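Beta-N-acetylglucosaminidase (Thermotoga maritima, PDB 3WO8) probably hydrolyses terminal, non-reducing N-acetyl-D-hexosamine residues in N-acetyl-beta-D-hexosaminides, as a family 3 glycoside hydrolase with a TIM-barrel domain. Local coordinates at residues D68-S73 with A325-N330; D58-L63 with V117-V122; Y437-L440 with D445-Y448. All coordinates share one frame; numbering follows the deposited sequence.

Interaction 1 (D68-S73 with A325-N330)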
loop_
_atom_site.group_PDB
_atom_site.type_symbol
_atom_site.label_atom_id
_atom_site.label_comp_id
_atom_site.label_asym_id
_atom_site.label_seq_id
_atom_site.Cartn_x
_atom_site.Cartn_y
_atom_site.Cartn_z
ATOM N N ASP B 68 3.470 -0.280 25.403
ATOM C CA ASP B 68 4.219 0.701 24.697
ATOM C C ASP B 68 5.385 -0.062 24.106
ATOM O O ASP B 68 6.212 -0.560 24.859
ATOM C CB ASP B 68 4.642 1.784 25.687
ATOM C CG ASP B 68 5.402 2.910 25.034
ATOM O OD1 ASP B 68 4.917 3.475 24.031
ATOM O OD2 ASP B 68 6.483 3.263 25.538
ATOM N N PHE B 69 5.421 -0.180 22.768
ATOM C CA PHE B 69 6.441 -0.975 22.049
ATOM C C PHE B 69 7.173 -0.250 20.950
ATOM O O PHE B 69 6.795 0.818 20.508
ATOM C CB PHE B 69 5.833 -2.183 21.368
ATOM C CG PHE B 69 4.931 -2.985 22.236
ATOM C CD1 PHE B 69 3.625 -2.590 22.440
ATOM C CD2 PHE B 69 5.365 -4.164 22.816
ATOM C CE1 PHE B 69 2.760 -3.352 23.232
ATOM C CE2 PHE B 69 4.512 -4.921 23.634
ATOM C CZ PHE B 69 3.200 -4.517 23.836
ATOM N N LEU B 70 8.239 -0.898 20.511
ATOM C CA LEU B 70 8.950 -0.511 19.348
ATOM C C LEU B 70 8.545 -1.482 18.285
ATOM O O LEU B 70 8.927 -2.635 18.359
ATOM C CB LEU B 70 10.437 -0.646 19.576
ATOM C CG LEU B 70 10.989 0.338 20.586
ATOM C CD1 LEU B 70 12.494 0.199 20.633
ATOM C CD2 LEU B 70 10.593 1.763 20.235
ATOM N N ILE B 71 7.775 -0.996 17.302
ATOM C CA ILE B 71 7.167 -1.801 16.243
ATOM C C ILE B 71 7.878 -1.524 14.947
ATOM O O ILE B 71 7.900 -0.382 14.461
ATOM C CB ILE B 71 5.668 -1.515 16.135
ATOM C CG1 ILE B 71 5.060 -1.573 17.545
ATOM C CG2 ILE B 71 4.995 -2.587 15.283
ATOM C CD1 ILE B 71 3.540 -1.487 17.654
ATOM N N SER B 72 8.510 -2.555 14.399
ATOM C CA SER B 72 9.382 -2.342 13.257
ATOM C C SER B 72 9.130 -3.376 12.165
ATOM O O SER B 72 8.295 -4.276 12.366
ATOM C CB SER B 72 10.846 -2.333 13.666
ATOM O OG SER B 72 11.669 -2.176 12.511
ATOM N N SER B 73 9.840 -3.207 11.033
ATOM C CA SER B 73 9.741 -4.073 9.895
ATOM C C SER B 73 11.085 -3.992 9.165
ATOM O O SER B 73 11.852 -3.107 9.482
ATOM C CB SER B 73 8.639 -3.581 8.967
ATOM O OG SER B 73 9.167 -2.772 7.879
ATOM N N ALA B 325 10.260 6.459 25.032
ATOM C CA ALA B 325 9.654 7.730 25.436
ATOM C C ALA B 325 9.650 8.796 24.344
ATOM O O ALA B 325 8.841 9.696 24.410
ATOM C CB ALA B 325 10.316 8.278 26.678
ATOM N N PHE B 326 10.527 8.717 23.346
ATOM C CA PHE B 326 10.392 9.611 22.190
ATOM C C PHE B 326 9.839 8.969 20.908
ATOM O O PHE B 326 9.689 9.634 19.910
ATOM C CB PHE B 326 11.683 10.415 21.908
ATOM C CG PHE B 326 12.882 9.596 21.528
ATOM C CD1 PHE B 326 12.875 8.755 20.432
ATOM C CD2 PHE B 326 14.060 9.730 22.247
ATOM C CE1 PHE B 326 14.010 8.028 20.093
ATOM C CE2 PHE B 326 15.192 9.007 21.915
ATOM C CZ PHE B 326 15.172 8.154 20.829
ATOM N N ALA B 327 9.521 7.692 20.917
ATOM C CA ALA B 327 8.940 7.086 19.730
ATOM C C ALA B 327 7.489 7.492 19.650
ATOM O O ALA B 327 6.832 7.620 20.686
ATOM C CB ALA B 327 9.065 5.572 19.783
ATOM N N LYS B 328 7.009 7.689 18.422
ATOM C CA LYS B 328 5.571 7.889 18.126
ATOM C C LYS B 328 4.705 6.779 18.730
ATOM O O LYS B 328 5.168 5.671 18.937
ATOM C CB LYS B 328 5.327 7.947 16.603
ATOM C CG LYS B 328 5.973 9.127 15.881
ATOM C CD LYS B 328 5.786 10.438 16.628
ATOM C CE LYS B 328 5.955 11.624 15.700
ATOM N NZ LYS B 328 5.986 12.887 16.482
ATOM N N LYS B 329 3.442 7.072 18.982
ATOM C CA LYS B 329 2.620 6.210 19.826
ATOM C C LYS B 329 1.227 5.830 19.313
ATOM O O LYS B 329 0.579 4.987 19.912
ATOM C CB LYS B 329 2.473 6.873 21.206
ATOM C CG LYS B 329 3.779 6.933 22.007
ATOM C CD LYS B 329 3.545 6.976 23.525
ATOM C CE LYS B 329 4.837 7.205 24.307
ATOM N NZ LYS B 329 5.851 6.139 24.047
ATOM N N ASN B 330 0.746 6.458 18.247
ATOM C CA ASN B 330 -0.620 6.202 17.725
ATOM C C ASN B 330 -0.909 4.720 17.484
ATOM O O ASN B 330 0.027 3.948 17.261
ATOM C CB ASN B 330 -0.889 7.035 16.454
ATOM C CG ASN B 330 -0.074 6.577 15.237
ATOM O OD1 ASN B 330 -0.622 6.483 14.128
ATOM N ND2 ASN B 330 1.226 6.321 15.418
#

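Interaction 2 (D58-L63 with V117-V122)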
loop_
_atom_site.group_PDB
_atom_site.type_symbol
_atom_site.label_atom_id
_atom_site.label_comp_id
_atom_site.label_asym_id
_atom_site.label_seq_id
_atom_site.Cartn_x
_atom_site.Cartn_y
_atom_site.Cartn_z
ATOM N N ASP B 58 -5.437 -6.327 13.658
ATOM C CA ASP B 58 -5.777 -6.811 14.993
ATOM C C ASP B 58 -4.539 -6.865 15.833
ATOM O O ASP B 58 -4.605 -6.636 17.017
ATOM C CB ASP B 58 -6.405 -8.181 14.938
ATOM C CG ASP B 58 -7.281 -8.457 16.130
ATOM O OD1 ASP B 58 -8.031 -7.527 16.505
ATOM O OD2 ASP B 58 -7.235 -9.596 16.666
ATOM N N PHE B 59 -3.395 -7.113 15.214
ATOM C CA PHE B 59 -2.149 -7.149 15.956
ATOM C C PHE B 59 -1.851 -5.765 16.499
ATOM O O PHE B 59 -1.462 -5.624 17.617
ATOM C CB PHE B 59 -1.014 -7.697 15.062
ATOM C CG PHE B 59 0.207 -8.223 15.807
ATOM C CD1 PHE B 59 0.255 -8.309 17.190
ATOM C CD2 PHE B 59 1.312 -8.631 15.087
ATOM C CE1 PHE B 59 1.385 -8.763 17.824
ATOM C CE2 PHE B 59 2.433 -9.113 15.702
ATOM C CZ PHE B 59 2.478 -9.176 17.076
ATOM N N MET B 60 -2.060 -4.726 15.714
ATOM C CA MET B 60 -1.724 -3.362 16.162
ATOM C C MET B 60 -2.728 -2.934 17.220
ATOM O O MET B 60 -2.401 -2.252 18.164
ATOM C CB MET B 60 -1.780 -2.381 14.976
ATOM C CG MET B 60 -0.646 -2.518 13.977
ATOM S SD MET B 60 0.863 -1.933 14.750
ATOM C CE MET B 60 1.991 -1.957 13.374
ATOM N N SER B 61 -3.980 -3.306 17.033
ATOM C CA SER B 61 -4.989 -3.028 18.030
ATOM C C SER B 61 -4.661 -3.668 19.376
ATOM O O SER B 61 -4.826 -3.065 20.413
ATOM C CB SER B 61 -6.318 -3.601 17.586
ATOM O OG SER B 61 -7.286 -3.325 18.558
ATOM N N PHE B 62 -4.241 -4.923 19.336
ATOM C CA PHE B 62 -3.756 -5.629 20.506
ATOM C C PHE B 62 -2.542 -4.923 21.121
ATOM O O PHE B 62 -2.526 -4.695 22.329
ATOM C CB PHE B 62 -3.412 -7.081 20.147
ATOM C CG PHE B 62 -2.709 -7.817 21.233
ATOM C CD1 PHE B 62 -3.426 -8.360 22.293
ATOM C CD2 PHE B 62 -1.326 -7.951 21.214
ATOM C CE1 PHE B 62 -2.787 -9.045 23.313
ATOM C CE2 PHE B 62 -0.674 -8.621 22.234
ATOM C CZ PHE B 62 -1.412 -9.180 23.279
ATOM N N LEU B 63 -1.536 -4.585 20.335
ATOM C CA LEU B 63 -0.340 -4.027 20.937
ATOM C C LEU B 63 -0.729 -2.737 21.578
ATOM O O LEU B 63 -0.179 -2.308 22.611
ATOM C CB LEU B 63 0.732 -3.766 19.913
ATOM C CG LEU B 63 1.275 -5.053 19.331
ATOM C CD1 LEU B 63 2.078 -4.792 18.060
ATOM C CD2 LEU B 63 2.129 -5.766 20.373
ATOM N N VAL B 117 0.621 3.705 9.616
ATOM C CA VAL B 117 0.281 2.300 9.682
ATOM C C VAL B 117 0.420 1.835 11.127
ATOM O O VAL B 117 -0.328 0.984 11.595
ATOM C CB VAL B 117 1.259 1.510 8.807
ATOM C CG1 VAL B 117 1.066 0.035 8.989
ATOM C CG2 VAL B 117 1.095 1.841 7.341
ATOM N N GLY B 118 1.422 2.374 11.813
ATOM C CA GLY B 118 1.592 2.121 13.222
ATOM C C GLY B 118 2.973 1.646 13.598
ATOM O O GLY B 118 3.218 1.318 14.730
ATOM N N LEU B 119 3.855 1.543 12.631
ATOM C CA LEU B 119 5.229 1.276 12.905
ATOM C C LEU B 119 5.883 2.535 13.473
ATOM O O LEU B 119 5.561 3.667 13.079
ATOM C CB LEU B 119 5.963 0.907 11.622
ATOM C CG LEU B 119 5.745 -0.427 10.915
ATOM C CD1 LEU B 119 5.425 -1.545 11.895
ATOM C CD2 LEU B 119 4.666 -0.283 9.859
ATOM N N ASN B 120 6.823 2.342 14.391
ATOM C CA ASN B 120 7.569 3.464 14.946
ATOM C C ASN B 120 9.083 3.265 14.859
ATOM O O ASN B 120 9.835 4.002 15.443
ATOM C CB ASN B 120 7.085 3.723 16.359
ATOM C CG ASN B 120 7.412 2.585 17.317
ATOM O OD1 ASN B 120 8.086 1.605 16.971
ATOM N ND2 ASN B 120 6.943 2.711 18.526
ATOM N N MET B 121 9.517 2.291 14.068
ATOM C CA MET B 121 10.907 2.005 13.870
ATOM C C MET B 121 11.025 1.253 12.571
ATOM O O MET B 121 10.039 0.615 12.148
ATOM C CB MET B 121 11.383 1.094 14.994
ATOM C CG MET B 121 12.833 0.592 14.867
ATOM S SD MET B 121 13.496 -0.196 16.372
ATOM C CE MET B 121 13.145 1.085 17.530
ATOM N N VAL B 122 12.213 1.300 11.957
ATOM C CA VAL B 122 12.491 0.467 10.797
ATOM C C VAL B 122 13.911 -0.046 10.796
ATOM O O VAL B 122 14.834 0.657 11.160
ATOM C CB VAL B 122 12.228 1.207 9.449
ATOM C CG1 VAL B 122 13.062 2.464 9.331
ATOM C CG2 VAL B 122 12.520 0.308 8.264
#

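Interaction 3 (Y437-L440 with D445-Y448)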
loop_
_atom_site.group_PDB
_atom_site.type_symbol
_atom_site.label_atom_id
_atom_site.label_comp_id
_atom_site.label_asym_id
_atom_site.label_seq_id
_atom_site.Cartn_x
_atom_site.Cartn_y
_atom_site.Cartn_z
ATOM N N TYR B 437 -26.250 -17.061 10.244
ATOM C CA TYR B 437 -26.335 -16.281 9.053
ATOM C C TYR B 437 -25.436 -15.060 9.255
ATOM O O TYR B 437 -25.468 -14.442 10.320
ATOM C CB TYR B 437 -27.769 -15.898 8.831
ATOM C CG TYR B 437 -28.642 -17.078 8.483
ATOM C CD1 TYR B 437 -28.794 -17.478 7.173
ATOM C CD2 TYR B 437 -29.307 -17.793 9.461
ATOM C CE1 TYR B 437 -29.597 -18.547 6.833
ATOM C CE2 TYR B 437 -30.112 -18.870 9.125
ATOM C CZ TYR B 437 -30.260 -19.223 7.814
ATOM O OH TYR B 437 -31.054 -20.261 7.443
ATOM N N PHE B 438 -24.557 -14.777 8.289
ATOM C CA PHE B 438 -23.767 -13.547 8.335
ATOM C C PHE B 438 -24.396 -12.592 7.325
ATOM O O PHE B 438 -24.311 -12.818 6.105
ATOM C CB PHE B 438 -22.317 -13.800 7.998
ATOM C CG PHE B 438 -21.513 -14.389 9.103
ATOM C CD1 PHE B 438 -21.696 -15.673 9.472
ATOM C CD2 PHE B 438 -20.530 -13.665 9.725
ATOM C CE1 PHE B 438 -20.940 -16.247 10.483
ATOM C CE2 PHE B 438 -19.750 -14.218 10.734
ATOM C CZ PHE B 438 -19.952 -15.522 11.111
ATOM N N VAL B 439 -25.059 -11.562 7.840
ATOM C CA VAL B 439 -25.612 -10.508 6.986
ATOM C C VAL B 439 -24.457 -9.540 6.744
ATOM O O VAL B 439 -24.024 -8.757 7.620
ATOM C CB VAL B 439 -26.860 -9.834 7.602
ATOM C CG1 VAL B 439 -27.301 -8.634 6.772
ATOM C CG2 VAL B 439 -27.996 -10.843 7.704
ATOM N N LEU B 440 -23.932 -9.656 5.540
ATOM C CA LEU B 440 -22.661 -9.034 5.176
ATOM C C LEU B 440 -22.799 -7.617 4.673
ATOM O O LEU B 440 -21.892 -6.807 4.870
ATOM C CB LEU B 440 -21.949 -9.898 4.136
ATOM C CG LEU B 440 -20.736 -10.727 4.613
ATOM C CD1 LEU B 440 -20.623 -10.976 6.118
ATOM C CD2 LEU B 440 -20.703 -12.038 3.852
ATOM N N ASP B 445 -31.807 -6.866 5.559
ATOM C CA ASP B 445 -31.964 -8.301 5.329
ATOM C C ASP B 445 -32.298 -9.078 6.628
ATOM O O ASP B 445 -33.111 -10.005 6.616
ATOM C CB ASP B 445 -30.701 -8.861 4.670
ATOM C CG ASP B 445 -30.572 -8.482 3.183
ATOM O OD1 ASP B 445 -31.601 -8.192 2.531
ATOM O OD2 ASP B 445 -29.429 -8.505 2.658
ATOM N N VAL B 446 -31.712 -8.664 7.748
ATOM C CA VAL B 446 -32.027 -9.248 9.048
ATOM C C VAL B 446 -33.483 -9.644 9.220
ATOM O O VAL B 446 -33.778 -10.650 9.831
ATOM C CB VAL B 446 -31.704 -8.269 10.177
ATOM C CG1 VAL B 446 -32.432 -8.633 11.456
ATOM C CG2 VAL B 446 -30.226 -8.269 10.454
ATOM N N ARG B 447 -34.406 -8.834 8.732
ATOM C CA ARG B 447 -35.827 -9.089 8.993
ATOM C C ARG B 447 -36.219 -10.535 8.653
ATOM O O ARG B 447 -36.919 -11.195 9.433
ATOM C CB ARG B 447 -36.715 -8.087 8.244
ATOM C CG ARG B 447 -36.874 -8.370 6.759
ATOM C CD ARG B 447 -36.875 -7.100 5.952
ATOM N NE ARG B 447 -38.101 -6.311 6.108
ATOM C CZ ARG B 447 -39.144 -6.342 5.279
ATOM N NH1 ARG B 447 -39.151 -7.138 4.208
ATOM N NH2 ARG B 447 -40.190 -5.559 5.520
ATOM N N TYR B 448 -35.714 -11.024 7.521
ATOM C CA TYR B 448 -36.028 -12.353 7.018
ATOM C C TYR B 448 -35.674 -13.470 8.010
ATOM O O TYR B 448 -36.383 -14.469 8.131
ATOM C CB TYR B 448 -35.235 -12.601 5.763
ATOM C CG TYR B 448 -35.586 -11.712 4.608
ATOM C CD1 TYR B 448 -36.786 -11.872 3.926
ATOM C CD2 TYR B 448 -34.697 -10.754 4.152
ATOM C CE1 TYR B 448 -37.099 -11.088 2.821
ATOM C CE2 TYR B 448 -35.001 -9.960 3.057
ATOM C CZ TYR B 448 -36.203 -10.127 2.381
ATOM O OH TYR B 448 -36.507 -9.342 1.275
#

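Interaction 1 (D68-S73 with A325-N330)
D68 and K329 meet in a salt bridge just ahead of strand 70-72, the third strand of the TIM barrel, where the chain segment following helix 310-326 passes by. Because D68 comes before the strand, the contact belongs to the end of the barrel remote from the C-terminal strand ends, the end at which enzymes of this fold carry their active sites. K329 NZ donates to D68 OD1 at 2.8 Å, arriving on the syn side of the oxygen but 26° out of the carboxylate plane. The second oxygen is not far behind, with D68 OD2 3.3 Å from K329 NZ, so the ammonium leans on the carboxylate as a whole while bonding to one arm of it. D68 presents the group by turning its CG away from its own backbone N (chi1 -178°). K329 answers with a chain that runs extended until it bends at its last torsion (chi4 -59°), which swings NZ onto the acid. The same NZ also bonds to the carbonyl O of L324, so the lysine ties the acid to the end of helix 310-326. An asparagine at D68 would probably leave the K329 ammonium without its charge partner and weaken the tie between the start of the strand and the segment after the helix. Further along, the pairing turns apolar. A327 directs its methyl at the strand, and both it and L70 are buried. L324 also touches L70, while I167 and N120 pack against A327, so helix 310-326, strand 167-173 and the loop before strand 121-122 all add to the packing round this pair. The apolar touch is a single pair of methyls, L70 CD2 resting 4.1 Å from A327 CB.

Interaction 2 (D58-L63 with V117-V122)
M60 reaches from helix 53-66 to the turn at V117-L119 and makes every close touch of this buried contact with its thioether end. Its terminal methyl does most of the work: M60 CE lies 3.7 Å from G118 C, against the backbone of the turn. It also meets L119 CD1 at 3.8 Å, methyl to methyl. M60 SD sits alongside, 4.0 Å from G118 O. V117 takes part mainly through its backbone, its carbonyl O being 4.1 Å from M60 CE. No hydrogen bond crosses between the segments; the contact is van der Waals, partly against backbone carbonyls and partly between methyls. The methionine gets there by folding: after leaving the helix toward the turn, its chain bends at chi2 (-70°), which lays the sulfur and methyl along the backbone of G118.

That backbone must stay bare. A CB on G118 would fall only 3.2 Å from M60 SD, and with phi at 128° it would also press on the carbonyl O of V117. G118 is the C-prime residue of a Schellman motif that ends helix 100-117, with G118 N bonded to E115 O and L119 N to M114 O. L119 then bends back: its CB starts away from the helix, yet its CD1 returns to the methionine.

Behind this first shell, I71 of strand 70-72 touches both M60 and L119, and I45 of strand 42-45 backs M60 as well. N120 carries the turn onward by hydrogen bonding through its side chain to I71 N and F69 O. Helix 53-66 links the second and third barrel strands and helix 100-117 leads to the fourth, so the contact is the packing of neighbouring helix-to-strand connections around the outside of a TIM barrel.

Interaction 3 (Y437-L440 with D445-Y448)
V439 and V446 bring the two backbones nearest, their CA atoms 6.9 Å apart, one at the end of strand 435-439 and the other in a 3-10 segment a few residues later. Within that 3-10 segment, Y448 N bonds back to D445 O at 2.9 Å. CB of V439 points toward the 3-10 segment, and its two methyls meet different partners. With CG1 anti to the backbone N (chi1 173°), that branch comes to 4.0 Å from D445 CB, touching the aliphatic root of the aspartate. The other branch serves the valine: V439 CG2 stands 4.4 Å from V446 CG2, a looser apolar approach. The sheet here is the mixed one of the C-terminal domain, and strands 435-439 and 453-456 are parallel neighbours in it, so the chain between them is a crossover in which the 3-10 segment rides over the sheet. I454 and V456 of strand 453-456 extend the apolar patch, the first against V439 and the second against V446. The D445 carboxylate turns to its own segment, where OD1 lies in plane at the edge of the Y448 ring, and I418 touches both residues.

Followed from the N terminus, helix 53-66 opens interaction 2 and strand 70-72, next in the chain, opens interaction 1. Residues 117-122 then close the shorter loop of interaction 2, tying helix 53-66 to the end of helix 100-117. Residues 325-330 close the much longer loop of interaction 1, tying the third barrel strand to the chain leaving helix 310-326. The two loops therefore cross, and the contacts adjoin; N120 joins them beside the third barrel strand. Interaction 3 follows in series inside the C-terminal domain, a local closure with four residues between its segments, tying the end of strand 435-439 to the crossover that leads to strand 453-456. It touches neither of the others.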